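Local coordinates for erythromycin dehydratase (Saccharopolyspora erythraea, PDB 3EL6), which probably catalyses the dehydration of beta-hydroxyacyl intermediates in erythromycin biosynthesis, as the dehydratase domain of a modular polyketide synthase, at residues Leu85-Gly90 against Val257-Ser262; Pro227-Ala232 against Ser262-Val267; Arg282-Asp285 against His289-Ala292. All blocks are in the same frame, centred on the assembly; numbering follows the deposited sequence.

How the interactions relate
The three contacts belong to one double hotdog domain, with centres about 11 to 13 Å apart. Interaction 1 sets helix 79-93 against the end of strand 251-259; interaction 2 sets helix 227-235 against the chain that leaves this strand, and the two share Ser262. Along the chain their segments alternate, whereas interaction 3 follows both. It pairs strands 278-284 and 290-299, which are flanked by strands 266-273 and 251-259 respectively. Thus His260 N of interaction 1 lies 2.7 Å from Val291 O of interaction 3, a probable hydrogen bond, and Val267 of interaction 2 packs on Val283. Interactions 1 and 2 thus join helices to the antiparallel strands that interaction 3 pairs.

Interaction 1: Leu85-Gly90 against Val257-Ser262; sequences LALAAG and VTLHAS
Leu87, on the helix, reaches across to Val257 and Leu259 at the end of strand 251-259, and this one side chain carries the whole contact from its side. The backbones stay well apart, 8.0 Å between Leu87 CA and Leu259 CA, so the gap is bridged by methyl groups without any hydrogen bond. The close part is the inner one. Leu87 CD1 sits between the two strand residues, 4.0 Å from Val257 CG1 and 4.1 Å from Leu259 CD2, while its twin CD2 leans over the backbone and comes 4.0 Å from Val257 O. The Leu87 and Val257 side chains meet at about a right angle, branch against branch. On Val257 the touching methyl is CG1, set anti to the backbone N (chi1 -176°); CG2 takes no part. Leu259 offers only CD2, the branch directed at the helix. Thr258, between them in the strand, turns its side chain to the reverse side, as the alternation of a beta strand requires, and its hydroxyl is bonded to Thr293 OG1.

The looser part begins beyond Leu259, itself partly exposed. From His260 the chain leaves the strand and no longer touches the helix segment; Ser262 is exposed to solvent, and its OG is bonded to Ala224 O. The imidazole lies back along the strand, on the side remote from Leu87, where His260 NE2 makes a weak bond of 2.9 Å to Thr258 OG1.

Around the contact, Leu98 of strand 97-103 touches both Leu87 and Val257 and fills in beside them, and Ala224 and Phe225 pack on Leu259. Helix 79-93 thus rests where strands 97-103 and 251-259 run side by side, with Leu85 turned instead to strand 114-123.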
ATOM      1  N   LEU A  85     -10.057  14.361   2.801  1.00 17.61           N
ATOM      2  CA  LEU A  85      -9.109  13.372   2.232  1.00 17.49           C
ATOM      3  C   LEU A  85      -9.738  11.966   2.296  1.00 17.37           C
ATOM      4  O   LEU A  85      -9.583  11.189   1.392  1.00 16.39           O
ATOM      5  CB  LEU A  85      -7.799  13.399   3.037  1.00 18.12           C
ATOM      6  CG  LEU A  85      -6.825  14.513   2.560  1.00 19.07           C
ATOM      7  CD1 LEU A  85      -5.762  14.603   3.607  1.00 23.54           C
ATOM      8  CD2 LEU A  85      -6.226  14.237   1.201  1.00 19.83           C
ATOM      9  N   ALA A  86     -10.445  11.667   3.375  1.00 16.97           N
ATOM     10  CA  ALA A  86     -11.079  10.339   3.511  1.00 16.89           C
ATOM     11  C   ALA A  86     -12.201  10.146   2.500  1.00 16.45           C
ATOM     12  O   ALA A  86     -12.367   9.062   1.980  1.00 16.91           O
ATOM     13  CB  ALA A  86     -11.631  10.159   4.967  1.00 16.37           C
ATOM     14  N   LEU A  87     -12.968  11.188   2.203  1.00 15.91           N
ATOM     15  CA  LEU A  87     -13.972  11.113   1.142  1.00 15.12           C
ATOM     16  C   LEU A  87     -13.325  10.873  -0.230  1.00 16.99           C
ATOM     17  O   LEU A  87     -13.891  10.167  -1.078  1.00 17.42           O
ATOM     18  CB  LEU A  87     -14.804  12.435   1.134  1.00 16.47           C
ATOM     19  CG  LEU A  87     -15.747  12.587   2.341  1.00 18.88           C
ATOM     20  CD1 LEU A  87     -16.267  14.068   2.381  1.00 19.15           C
ATOM     21  CD2 LEU A  87     -16.981  11.623   2.179  1.00 20.72           C
ATOM     22  N   ALA A  88     -12.156  11.477  -0.447  1.00 16.86           N
ATOM     23  CA  ALA A  88     -11.423  11.348  -1.728  1.00 17.71           C
ATOM     24  C   ALA A  88     -10.943   9.914  -1.840  1.00 17.36           C
ATOM     25  O   ALA A  88     -11.035   9.303  -2.917  1.00 18.67           O
ATOM     26  CB  ALA A  88     -10.208  12.277  -1.757  1.00 18.86           C
ATOM     27  N   ALA A  89     -10.421   9.387  -0.731  1.00 16.21           N
ATOM     28  CA  ALA A  89     -10.019   7.964  -0.675  1.00 17.63           C
ATOM     29  C   ALA A  89     -11.224   7.051  -0.965  1.00 19.34           C
ATOM     30  O   ALA A  89     -11.134   6.120  -1.780  1.00 20.07           O
ATOM     31  CB  ALA A  89      -9.387   7.609   0.699  1.00 17.25           C
ATOM     32  N   GLY A  90     -12.357   7.322  -0.335  1.00 20.12           N
ATOM     33  CA  GLY A  90     -13.534   6.473  -0.559  1.00 17.85           C
ATOM     34  C   GLY A  90     -13.956   6.521  -1.999  1.00 19.33           C
ATOM     35  O   GLY A  90     -14.269   5.487  -2.598  1.00 19.34           O
ATOM     36  N   VAL A 257     -21.091  10.697   6.529  1.00 20.51           N
ATOM     37  CA  VAL A 257     -20.897  11.847   5.673  1.00 20.85           C
ATOM     38  C   VAL A 257     -21.126  11.394   4.284  1.00 20.09           C
ATOM     39  O   VAL A 257     -20.415  10.491   3.782  1.00 21.56           O
ATOM     40  CB  VAL A 257     -19.420  12.422   5.797  1.00 18.59           C
ATOM     41  CG1 VAL A 257     -19.354  13.692   4.943  1.00 19.63           C
ATOM     42  CG2 VAL A 257     -19.141  12.667   7.280  1.00 20.93           C
ATOM     43  N   THR A 258     -22.140  11.951   3.623  1.00 20.48           N
ATOM     44  CA  THR A 258     -22.405  11.573   2.236  1.00 21.33           C
ATOM     45  C   THR A 258     -22.203  12.772   1.305  1.00 23.57           C
ATOM     46  O   THR A 258     -22.577  13.908   1.652  1.00 23.70           O
ATOM     47  CB  THR A 258     -23.881  11.045   2.041  1.00 24.08           C
ATOM     48  OG1 THR A 258     -24.785  12.172   2.130  1.00 27.24           O
ATOM     49  CG2 THR A 258     -24.234  10.001   3.135  1.00 20.54           C
ATOM     50  N   LEU A 259     -21.698  12.520   0.100  1.00 24.11           N
ATOM     51  CA  LEU A 259     -21.373  13.535  -0.843  1.00 27.08           C
ATOM     52  C   LEU A 259     -22.145  13.268  -2.096  1.00 28.75           C
ATOM     53  O   LEU A 259     -22.114  12.161  -2.642  1.00 30.50           O
ATOM     54  CB  LEU A 259     -19.816  13.571  -1.028  1.00 27.46           C
ATOM     55  CG  LEU A 259     -19.000  14.649  -1.730  1.00 31.77           C
ATOM     56  CD1 LEU A 259     -19.237  16.013  -1.048  1.00 30.38           C
ATOM     57  CD2 LEU A 259     -17.544  14.195  -1.546  1.00 25.76           C
ATOM     58  N   HIS A 260     -22.885  14.264  -2.567  1.00 28.11           N
ATOM     59  CA  HIS A 260     -23.629  14.116  -3.784  1.00 29.30           C
ATOM     60  C   HIS A 260     -23.142  14.995  -4.930  1.00 31.47           C
ATOM     61  O   HIS A 260     -23.548  14.823  -6.036  1.00 32.18           O
ATOM     62  CB  HIS A 260     -25.118  14.325  -3.487  1.00 27.36           C
ATOM     63  CG  HIS A 260     -25.599  13.477  -2.352  1.00 27.64           C
ATOM     64  ND1 HIS A 260     -25.891  12.140  -2.510  1.00 25.61           N
ATOM     65  CD2 HIS A 260     -25.745  13.738  -1.032  1.00 24.29           C
ATOM     66  CE1 HIS A 260     -26.243  11.631  -1.341  1.00 24.91           C
ATOM     67  NE2 HIS A 260     -26.182  12.586  -0.430  1.00 26.16           N
ATOM     68  N   ALA A 261     -22.280  15.975  -4.634  1.00 33.10           N
ATOM     69  CA  ALA A 261     -21.761  16.841  -5.635  1.00 35.28           C
ATOM     70  C   ALA A 261     -20.320  17.157  -5.217  1.00 36.72           C
ATOM     71  O   ALA A 261     -20.073  17.384  -4.036  1.00 37.40           O
ATOM     72  CB  ALA A 261     -22.594  18.135  -5.670  1.00 34.13           C
ATOM     73  N   SER A 262     -19.392  17.212  -6.157  1.00 38.82           N
ATOM     74  CA  SER A 262     -18.043  17.686  -5.773  1.00 40.09           C
ATOM     75  C   SER A 262     -17.783  19.104  -6.322  1.00 40.28           C
ATOM     76  O   SER A 262     -18.533  19.603  -7.163  1.00 42.32           O
ATOM     77  CB  SER A 262     -16.927  16.676  -6.170  1.00 40.58           C
ATOM     78  OG  SER A 262     -16.813  15.571  -5.254  1.00 35.45           O
TER

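Interaction 2: Pro227-Ala232 against Ser262-Val267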
ATOM      1  N   PRO A 227     -11.784  21.615   1.970  1.00 18.66           N
ATOM      2  CA  PRO A 227     -11.748  21.525   3.409  1.00 19.81           C
ATOM      3  C   PRO A 227     -11.921  22.845   4.151  1.00 19.69           C
ATOM      4  O   PRO A 227     -12.365  22.854   5.354  1.00 18.93           O
ATOM      5  CB  PRO A 227     -10.376  20.874   3.687  1.00 20.94           C
ATOM      6  CG  PRO A 227      -9.588  21.213   2.519  1.00 19.20           C
ATOM      7  CD  PRO A 227     -10.475  21.281   1.354  1.00 21.59           C
ATOM      8  N   VAL A 228     -11.610  23.963   3.464  1.00 20.36           N
ATOM      9  CA  VAL A 228     -11.946  25.218   4.117  1.00 21.26           C
ATOM     10  C   VAL A 228     -13.483  25.395   4.141  1.00 19.66           C
ATOM     11  O   VAL A 228     -14.058  25.746   5.178  1.00 20.79           O
ATOM     12  CB  VAL A 228     -11.208  26.400   3.513  1.00 19.85           C
ATOM     13  CG1 VAL A 228     -11.557  27.725   4.258  1.00 20.39           C
ATOM     14  CG2 VAL A 228      -9.684  26.121   3.684  1.00 20.53           C
ATOM     15  N   LEU A 229     -14.106  25.150   3.005  1.00 20.75           N
ATOM     16  CA  LEU A 229     -15.579  25.227   2.924  1.00 21.47           C
ATOM     17  C   LEU A 229     -16.194  24.267   3.941  1.00 22.75           C
ATOM     18  O   LEU A 229     -17.116  24.616   4.677  1.00 21.25           O
ATOM     19  CB  LEU A 229     -16.038  24.963   1.510  1.00 19.72           C
ATOM     20  CG  LEU A 229     -17.564  25.171   1.266  1.00 21.87           C
ATOM     21  CD1 LEU A 229     -17.883  26.688   1.392  1.00 20.84           C
ATOM     22  CD2 LEU A 229     -18.040  24.689  -0.124  1.00 22.54           C
ATOM     23  N   LEU A 230     -15.652  23.044   4.041  1.00 21.35           N
ATOM     24  CA  LEU A 230     -16.243  22.052   4.985  1.00 20.65           C
ATOM     25  C   LEU A 230     -16.034  22.441   6.424  1.00 21.50           C
ATOM     26  O   LEU A 230     -16.903  22.225   7.297  1.00 21.68           O
ATOM     27  CB  LEU A 230     -15.549  20.707   4.739  1.00 20.43           C
ATOM     28  CG  LEU A 230     -16.123  19.539   5.558  1.00 21.51           C
ATOM     29  CD1 LEU A 230     -17.541  19.391   5.102  1.00 21.90           C
ATOM     30  CD2 LEU A 230     -15.296  18.341   5.076  1.00 22.51           C
ATOM     31  N   ASP A 231     -14.874  23.048   6.753  1.00 22.12           N
ATOM     32  CA  ASP A 231     -14.723  23.542   8.127  1.00 23.32           C
ATOM     33  C   ASP A 231     -15.749  24.641   8.439  1.00 22.63           C
ATOM     34  O   ASP A 231     -16.254  24.721   9.546  1.00 22.50           O
ATOM     35  CB  ASP A 231     -13.332  24.141   8.376  1.00 22.55           C
ATOM     36  CG  ASP A 231     -13.170  24.628   9.776  1.00 28.78           C
ATOM     37  OD1 ASP A 231     -12.866  23.791  10.644  1.00 29.45           O
ATOM     38  OD2 ASP A 231     -13.374  25.850  10.052  1.00 32.62           O
ATOM     39  N   ALA A 232     -15.996  25.511   7.466  1.00 23.18           N
ATOM     40  CA  ALA A 232     -16.988  26.600   7.661  1.00 23.74           C
ATOM     41  C   ALA A 232     -18.438  26.020   7.772  1.00 23.40           C
ATOM     42  O   ALA A 232     -19.281  26.506   8.530  1.00 24.62           O
ATOM     43  CB  ALA A 232     -16.860  27.602   6.556  1.00 23.22           C
ATOM     44  N   SER A 262     -19.392  17.212  -6.157  1.00 38.82           N
ATOM     45  CA  SER A 262     -18.043  17.686  -5.773  1.00 40.09           C
ATOM     46  C   SER A 262     -17.783  19.104  -6.322  1.00 40.28           C
ATOM     47  O   SER A 262     -18.533  19.603  -7.163  1.00 42.32           O
ATOM     48  CB  SER A 262     -16.927  16.676  -6.170  1.00 40.58           C
ATOM     49  OG  SER A 262     -16.813  15.571  -5.254  1.00 35.45           O
ATOM     50  N   GLY A 263     -16.729  19.758  -5.834  1.00 41.72           N
ATOM     51  CA  GLY A 263     -16.311  21.057  -6.424  1.00 40.33           C
ATOM     52  C   GLY A 263     -17.133  22.272  -5.995  1.00 39.25           C
ATOM     53  O   GLY A 263     -17.099  23.336  -6.647  1.00 38.75           O
ATOM     54  N   ALA A 264     -17.893  22.108  -4.907  1.00 36.94           N
ATOM     55  CA  ALA A 264     -18.721  23.202  -4.435  1.00 34.34           C
ATOM     56  C   ALA A 264     -17.790  24.244  -3.792  1.00 31.66           C
ATOM     57  O   ALA A 264     -16.805  23.886  -3.095  1.00 31.44           O
ATOM     58  CB  ALA A 264     -19.790  22.687  -3.399  1.00 33.72           C
ATOM     59  N   THR A 265     -18.076  25.522  -4.049  1.00 30.23           N
ATOM     60  CA  THR A 265     -17.417  26.598  -3.259  1.00 27.56           C
ATOM     61  C   THR A 265     -18.447  27.519  -2.581  1.00 25.39           C
ATOM     62  O   THR A 265     -18.073  28.450  -1.890  1.00 21.98           O
ATOM     63  CB  THR A 265     -16.536  27.499  -4.122  1.00 28.35           C
ATOM     64  OG1 THR A 265     -17.305  28.043  -5.197  1.00 28.88           O
ATOM     65  CG2 THR A 265     -15.310  26.708  -4.690  1.00 31.02           C
ATOM     66  N   SER A 266     -19.736  27.251  -2.790  1.00 23.23           N
ATOM     67  CA  SER A 266     -20.796  28.098  -2.264  1.00 22.70           C
ATOM     68  C   SER A 266     -21.989  27.196  -1.959  1.00 22.43           C
ATOM     69  O   SER A 266     -22.481  26.533  -2.894  1.00 22.70           O
ATOM     70  CB  SER A 266     -21.189  29.128  -3.312  1.00 21.70           C
ATOM     71  OG  SER A 266     -22.210  29.970  -2.793  1.00 25.73           O
ATOM     72  N   VAL A 267     -22.401  27.134  -0.688  1.00 20.98           N
ATOM     73  CA  VAL A 267     -23.442  26.187  -0.288  1.00 22.38           C
ATOM     74  C   VAL A 267     -24.374  26.850   0.727  1.00 21.95           C
ATOM     75  O   VAL A 267     -24.076  27.927   1.248  1.00 21.87           O
ATOM     76  CB  VAL A 267     -22.812  24.905   0.351  1.00 21.75           C
ATOM     77  CG1 VAL A 267     -21.982  24.141  -0.752  1.00 20.16           C
ATOM     78  CG2 VAL A 267     -21.991  25.266   1.624  1.00 18.41           C
TER
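The first turns of helix 227-235 pass an irregular run of chain that becomes strand 266-273, with Leu229 CA 6.6 Å from Thr265 CA. That run is not regular beta structure at first: Gly263 has a positive phi (79°), and Thr265 interrupts the extended path with a psi close to zero before the strand starts at Ser266.

Leu229 alone supplies the helix side of the contact, and its two methyls divide the work. CD2 meets the most partners. It is pressed on the backbone at Ala264, 3.3 Å from Ala264 O, a short carbon-to-oxygen approach that marks the tightest spot here, and it lies 3.7 Å from Thr265 CA. The same methyl has apolar neighbours in Val267 CG1, at 4.0 Å, and Ala264 CB, at 4.2 Å. CD1 rests over the next peptide, 3.7 Å from Thr265 O. CG of Leu229 stands anti to its own backbone N (chi1 -174°), which carries both methyls toward the loop. Thr265 turns its own side chain away, so what the leucine feels there is main chain. Val267 comes from the strand proper, pointing at the helix and presenting CG1.

Leu229 and Val267 are both buried, and Val214 of strand 209-215 packs on each of them, while Ala264 and Thr265 lie nearer the surface. Backbone bonds from Thr265 to Ile216 and from Val267 to Val214 hold the start of strand 266-273 in place. On another side of the helix, Ser80 OG of helix 79-93 is bonded to Pro227 O. A helix packed against antiparallel strands is the basic scheme of the hotdog fold, and the domain is a double hotdog; here helix 227-235 meets the entry into strand 266-273.

Interaction 3: Arg282-Asp285 against His289-Ala292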
ATOM      1  N   ARG A 282     -27.240  19.414   6.715  1.00 21.78           N
ATOM      2  CA  ARG A 282     -27.713  19.162   5.397  1.00 22.43           C
ATOM      3  C   ARG A 282     -27.214  20.288   4.520  1.00 23.64           C
ATOM      4  O   ARG A 282     -27.467  21.445   4.847  1.00 25.06           O
ATOM      5  CB  ARG A 282     -29.255  19.184   5.397  1.00 23.40           C
ATOM      6  CG  ARG A 282     -29.838  18.863   4.046  1.00 25.50           C
ATOM      7  CD  ARG A 282     -31.257  18.288   4.182  1.00 33.39           C
ATOM      8  NE  ARG A 282     -31.752  17.722   2.911  1.00 37.23           N
ATOM      9  CZ  ARG A 282     -31.713  16.434   2.582  1.00 42.42           C
ATOM     10  NH1 ARG A 282     -31.201  15.528   3.425  1.00 42.63           N
ATOM     11  NH2 ARG A 282     -32.176  16.049   1.383  1.00 46.25           N
ATOM     12  N   VAL A 283     -26.507  19.976   3.449  1.00 21.98           N
ATOM     13  CA  VAL A 283     -25.771  20.972   2.716  1.00 22.12           C
ATOM     14  C   VAL A 283     -26.284  20.959   1.287  1.00 22.13           C
ATOM     15  O   VAL A 283     -26.266  19.891   0.607  1.00 21.70           O
ATOM     16  CB  VAL A 283     -24.219  20.657   2.673  1.00 21.16           C
ATOM     17  CG1 VAL A 283     -23.507  21.731   1.817  1.00 21.15           C
ATOM     18  CG2 VAL A 283     -23.653  20.561   4.103  1.00 21.32           C
ATOM     19  N   THR A 284     -26.764  22.107   0.810  1.00 20.20           N
ATOM     20  CA  THR A 284     -27.228  22.218  -0.589  1.00 22.09           C
ATOM     21  C   THR A 284     -26.510  23.293  -1.380  1.00 22.80           C
ATOM     22  O   THR A 284     -25.851  24.145  -0.770  1.00 23.71           O
ATOM     23  CB  THR A 284     -28.739  22.583  -0.655  1.00 23.14           C
ATOM     24  OG1 THR A 284     -28.975  23.698   0.214  1.00 24.40           O
ATOM     25  CG2 THR A 284     -29.578  21.434  -0.080  1.00 22.35           C
ATOM     26  N   ASP A 285     -26.642  23.295  -2.707  1.00 23.14           N
ATOM     27  CA  ASP A 285     -26.159  24.457  -3.473  1.00 23.80           C
ATOM     28  C   ASP A 285     -27.204  25.580  -3.470  1.00 25.16           C
ATOM     29  O   ASP A 285     -28.299  25.414  -2.915  1.00 22.81           O
ATOM     30  CB  ASP A 285     -25.679  24.087  -4.871  1.00 25.16           C
ATOM     31  CG  ASP A 285     -26.804  23.565  -5.782  1.00 27.69           C
ATOM     32  OD1 ASP A 285     -27.985  23.866  -5.532  1.00 28.37           O
ATOM     33  OD2 ASP A 285     -26.458  22.898  -6.761  1.00 32.93           O
ATOM     34  N   HIS A 289     -30.074  22.050  -4.790  1.00 27.28           N
ATOM     35  CA  HIS A 289     -29.661  20.650  -5.025  1.00 27.13           C
ATOM     36  C   HIS A 289     -28.815  20.148  -3.857  1.00 27.01           C
ATOM     37  O   HIS A 289     -27.975  20.889  -3.361  1.00 25.52           O
ATOM     38  CB  HIS A 289     -28.807  20.531  -6.269  1.00 28.04           C
ATOM     39  CG  HIS A 289     -29.494  21.005  -7.499  1.00 33.55           C
ATOM     40  ND1 HIS A 289     -29.062  22.103  -8.217  1.00 40.64           N
ATOM     41  CD2 HIS A 289     -30.615  20.563  -8.118  1.00 37.37           C
ATOM     42  CE1 HIS A 289     -29.872  22.294  -9.246  1.00 39.82           C
ATOM     43  NE2 HIS A 289     -30.830  21.382  -9.198  1.00 40.29           N
ATOM     44  N   LEU A 290     -28.990  18.883  -3.459  1.00 25.22           N
ATOM     45  CA  LEU A 290     -28.289  18.363  -2.289  1.00 24.78           C
ATOM     46  C   LEU A 290     -26.822  18.178  -2.677  1.00 23.37           C
ATOM     47  O   LEU A 290     -26.490  17.666  -3.771  1.00 22.25           O
ATOM     48  CB  LEU A 290     -28.863  16.995  -1.881  1.00 24.95           C
ATOM     49  CG  LEU A 290     -28.372  16.439  -0.550  1.00 25.98           C
ATOM     50  CD1 LEU A 290     -28.730  17.337   0.641  1.00 27.42           C
ATOM     51  CD2 LEU A 290     -28.848  14.984  -0.308  1.00 28.51           C
ATOM     52  N   VAL A 291     -25.944  18.578  -1.760  1.00 23.36           N
ATOM     53  CA  VAL A 291     -24.504  18.498  -2.006  1.00 21.97           C
ATOM     54  C   VAL A 291     -23.894  17.508  -1.012  1.00 21.04           C
ATOM     55  O   VAL A 291     -23.044  16.692  -1.401  1.00 22.12           O
ATOM     56  CB  VAL A 291     -23.811  19.902  -1.888  1.00 22.79           C
ATOM     57  CG1 VAL A 291     -22.265  19.760  -1.877  1.00 22.70           C
ATOM     58  CG2 VAL A 291     -24.256  20.793  -3.090  1.00 22.84           C
ATOM     59  N   ALA A 292     -24.306  17.574   0.249  1.00 19.92           N
ATOM     60  CA  ALA A 292     -23.760  16.657   1.250  1.00 20.78           C
ATOM     61  C   ALA A 292     -24.677  16.550   2.465  1.00 21.87           C
ATOM     62  O   ALA A 292     -25.434  17.478   2.761  1.00 21.62           O
ATOM     63  CB  ALA A 292     -22.351  17.139   1.666  1.00 21.08           C
TER
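Arg282-Asp285 and His289-Ala292 pair as the two arms of a beta hairpin near its turn, among the antiparallel strands of the double hotdog fold, and the pairing contains a classic beta bulge. Val291 and Ala292 both face Val283: its O takes N-H groups from Val291 N at 2.7 Å and Ala292 N at 3.1 Å, and Val283 N gives its own to Ala292 O at 2.8 Å. The extra residue opposite Val283 shifts the register by one, so that Thr284 pairs with Leu290. Closer to the turn, Asp285 N bonds to His289 O at 2.8 Å. The Asp285 carboxylate then closes the loop with both oxygens. OD1 is met by His289 N at 2.9 Å from above the carboxylate plane, and OD2 uses its syn lone pair to take His289 ND1 at 3.1 Å within the ring plane; the two planes stand 82° apart. This carboxylate would probably favour a protonated imidazole. Leu290, itself buried, sets CD1 over the centre of the exposed Arg282 guanidinium, 3.6 Å above its plane, whereas Val283 and Ala292 put their side chains together on the other face.

Strand 266-273 borders the 282-285 arm, with Val267 packed on Val283, and strand 251-259 borders the other, where His260 bonds to Val291; Phe225 touches Ala292.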